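Side-chain contact in kinetochore-associated protein NSL1 homolog (Homo sapiens, PDB 5LSI), which forms part of the MIS12 complex, which is required for kinetochore formation and for normal chromosome alignment and segregation during mitosis: residues R21-M26 and Q70-A75. Residues are numbered along the deposited sequence; the frame is centred on the assembly and turned at random.
Sequences RAVTEM and QAWQEA
Trp72 reaches across to Val23 and Thr24 and is the one residue of 70-75 that meets the helical segment 21-26. Its CB starts toward the helix, and chi1 of 171° carries CG away from the backbone N, on the side of the carbonyl carbon; the ring then bridges backbones whose CA atoms, those of Val23 and Trp72, stay 10.2 Å apart. The far, six-membered end of the ring makes the contact. CZ3 comes first, 3.6 Å from CG1 of Val23 and 3.7 Å from its CB, with CG1 approaching obliquely to the ring. CH2, the next atom round, lies 3.5 Å from Thr24 OG1 and 3.9 Å from Val23 CG1, and CZ2 follows at 3.7 Å from the same Thr24 OG1. That hydroxyl oxygen sits in the plane of the indole at its edge, facing ring carbons, and is hydrogen-bonded to Lys20 O, one turn back in helix 20-35.

This fragment of NSL1, a subunit of the MIS12 complex, holds two helices, 20-35 and 46-62, and two short parallel strands, 15-17 and 65-67; Trp72 ties the loop after strand 65-67 back to the beginning of the first helix. The indole also packs on Ile65 and Ile67, while Lys20 makes a cation-pi contact with it and hydrogen bonds through NZ to Trp72 O and Ala75 O. Val23 additionally touches Ile65 and an apolar side chain of the partner protein chain. Trp72 opens a type I beta turn that runs to Ala75, with Ala75 N bonded to Trp72 O at 3.2 Å, and Glu74 OE1 accepts a hydrogen bond from Ala71 N at 2.9 Å through its anti lone pair.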
loop_
_atom_site.group_PDB
_atom_site.type_symbol
_atom_site.label_atom_id
_atom_site.label_comp_id
_atom_site.label_asym_id
_atom_site.label_seq_id
_atom_site.Cartn_x
_atom_site.Cartn_y
_atom_site.Cartn_z
ATOM N N ARG B 21 -2.808 -9.674 -10.890
ATOM C CA ARG B 21 -1.395 -9.715 -11.253
ATOM C C ARG B 21 -0.787 -8.320 -11.283
ATOM O O ARG B 21 0.344 -8.123 -10.827
ATOM C CB ARG B 21 -1.211 -10.397 -12.607
ATOM C CG ARG B 21 0.233 -10.421 -13.074
ATOM C CD ARG B 21 0.349 -10.939 -14.499
ATOM N NE ARG B 21 -0.292 -12.241 -14.661
ATOM C CZ ARG B 21 -0.409 -12.877 -15.822
ATOM N NH1 ARG B 21 0.076 -12.333 -16.933
ATOM N NH2 ARG B 21 -1.011 -14.059 -15.874
ATOM N N ALA B 22 -1.522 -7.342 -11.818
ATOM C CA ALA B 22 -1.001 -5.980 -11.897
ATOM C C ALA B 22 -0.770 -5.387 -10.510
ATOM O O ALA B 22 0.190 -4.633 -10.301
ATOM C CB ALA B 22 -1.957 -5.105 -12.708
ATOM N N VAL B 23 -1.639 -5.709 -9.550
ATOM C CA VAL B 23 -1.418 -5.264 -8.177
ATOM C C VAL B 23 -0.165 -5.914 -7.606
ATOM O O VAL B 23 0.651 -5.254 -6.949
ATOM C CB VAL B 23 -2.656 -5.562 -7.310
ATOM C CG1 VAL B 23 -2.380 -5.230 -5.846
ATOM C CG2 VAL B 23 -3.862 -4.789 -7.818
ATOM N N THR B 24 0.011 -7.216 -7.855
ATOM C CA THR B 24 1.194 -7.925 -7.376
ATOM C C THR B 24 2.473 -7.307 -7.930
ATOM O O THR B 24 3.474 -7.182 -7.215
ATOM C CB THR B 24 1.103 -9.405 -7.756
ATOM O OG1 THR B 24 0.091 -10.041 -6.965
ATOM C CG2 THR B 24 2.431 -10.114 -7.534
ATOM N N GLU B 25 2.454 -6.900 -9.199
ATOM C CA GLU B 25 3.645 -6.305 -9.797
ATOM C C GLU B 25 3.907 -4.915 -9.232
ATOM O O GLU B 25 5.064 -4.540 -9.001
ATOM C CB GLU B 25 3.494 -6.281 -11.319
ATOM C CG GLU B 25 3.384 -7.686 -11.900
ATOM C CD GLU B 25 3.188 -7.725 -13.404
ATOM O OE1 GLU B 25 2.623 -6.768 -13.973
ATOM O OE2 GLU B 25 3.600 -8.734 -14.018
ATOM N N MET B 26 2.844 -4.145 -8.989
ATOM C CA MET B 26 2.984 -2.861 -8.307
ATOM C C MET B 26 3.576 -3.032 -6.912
ATOM O O MET B 26 4.444 -2.254 -6.498
ATOM C CB MET B 26 1.622 -2.173 -8.232
ATOM C CG MET B 26 1.556 -1.014 -7.255
ATOM S SD MET B 26 -0.146 -0.562 -6.857
ATOM C CE MET B 26 -0.715 -2.034 -6.012
ATOM N N GLN B 70 -14.650 -8.739 -5.535
ATOM C CA GLN B 70 -14.385 -9.840 -4.623
ATOM C C GLN B 70 -13.168 -9.535 -3.759
ATOM O O GLN B 70 -12.330 -8.695 -4.095
ATOM C CB GLN B 70 -14.144 -11.144 -5.389
ATOM C CG GLN B 70 -15.115 -11.402 -6.528
ATOM C CD GLN B 70 -14.795 -12.685 -7.274
ATOM O OE1 GLN B 70 -14.145 -13.583 -6.737
ATOM N NE2 GLN B 70 -15.238 -12.772 -8.523
ATOM N N ALA B 71 -13.073 -10.247 -2.640
ATOM C CA ALA B 71 -11.890 -10.150 -1.803
ATOM C C ALA B 71 -10.676 -10.717 -2.535
ATOM O O ALA B 71 -10.792 -11.523 -3.461
ATOM C CB ALA B 71 -12.101 -10.888 -0.483
ATOM N N TRP B 72 -9.494 -10.278 -2.098
ATOM C CA TRP B 72 -8.255 -10.656 -2.772
ATOM C C TRP B 72 -8.046 -12.166 -2.748
ATOM O O TRP B 72 -7.797 -12.787 -3.788
ATOM C CB TRP B 72 -7.076 -9.937 -2.114
ATOM C CG TRP B 72 -5.720 -10.392 -2.573
ATOM C CD1 TRP B 72 -5.007 -11.457 -2.102
ATOM C CD2 TRP B 72 -4.903 -9.771 -3.570
ATOM N NE1 TRP B 72 -3.801 -11.545 -2.757
ATOM C CE2 TRP B 72 -3.713 -10.519 -3.660
ATOM C CE3 TRP B 72 -5.062 -8.658 -4.397
ATOM C CZ2 TRP B 72 -2.693 -10.191 -4.545
ATOM C CZ3 TRP B 72 -4.048 -8.335 -5.275
ATOM C CH2 TRP B 72 -2.879 -9.098 -5.343
ATOM N N GLN B 73 -8.140 -12.774 -1.564
ATOM C CA GLN B 73 -7.825 -14.190 -1.421
ATOM C C GLN B 73 -8.823 -15.090 -2.138
ATOM O O GLN B 73 -8.502 -16.251 -2.413
ATOM C CB GLN B 73 -7.762 -14.568 0.060
ATOM C CG GLN B 73 -9.034 -14.264 0.845
ATOM C CD GLN B 73 -9.120 -12.819 1.308
ATOM O OE1 GLN B 73 -8.490 -11.929 0.734
ATOM N NE2 GLN B 73 -9.903 -12.580 2.354
ATOM N N GLU B 74 -10.015 -14.588 -2.452
ATOM C CA GLU B 74 -11.037 -15.389 -3.107
ATOM C C GLU B 74 -11.140 -15.119 -4.603
ATOM O O GLU B 74 -12.000 -15.708 -5.265
ATOM C CB GLU B 74 -12.399 -15.152 -2.444
ATOM C CG GLU B 74 -13.013 -13.794 -2.729
ATOM C CD GLU B 74 -14.343 -13.600 -2.021
ATOM O OE1 GLU B 74 -14.699 -12.440 -1.718
ATOM O OE2 GLU B 74 -15.031 -14.610 -1.760
ATOM N N ALA B 75 -10.290 -14.257 -5.151
ATOM C CA ALA B 75 -10.302 -13.927 -6.567
ATOM C C ALA B 75 -9.079 -14.528 -7.255
ATOM O O ALA B 75 -8.244 -15.194 -6.635
ATOM C CB ALA B 75 -10.360 -12.412 -6.766
#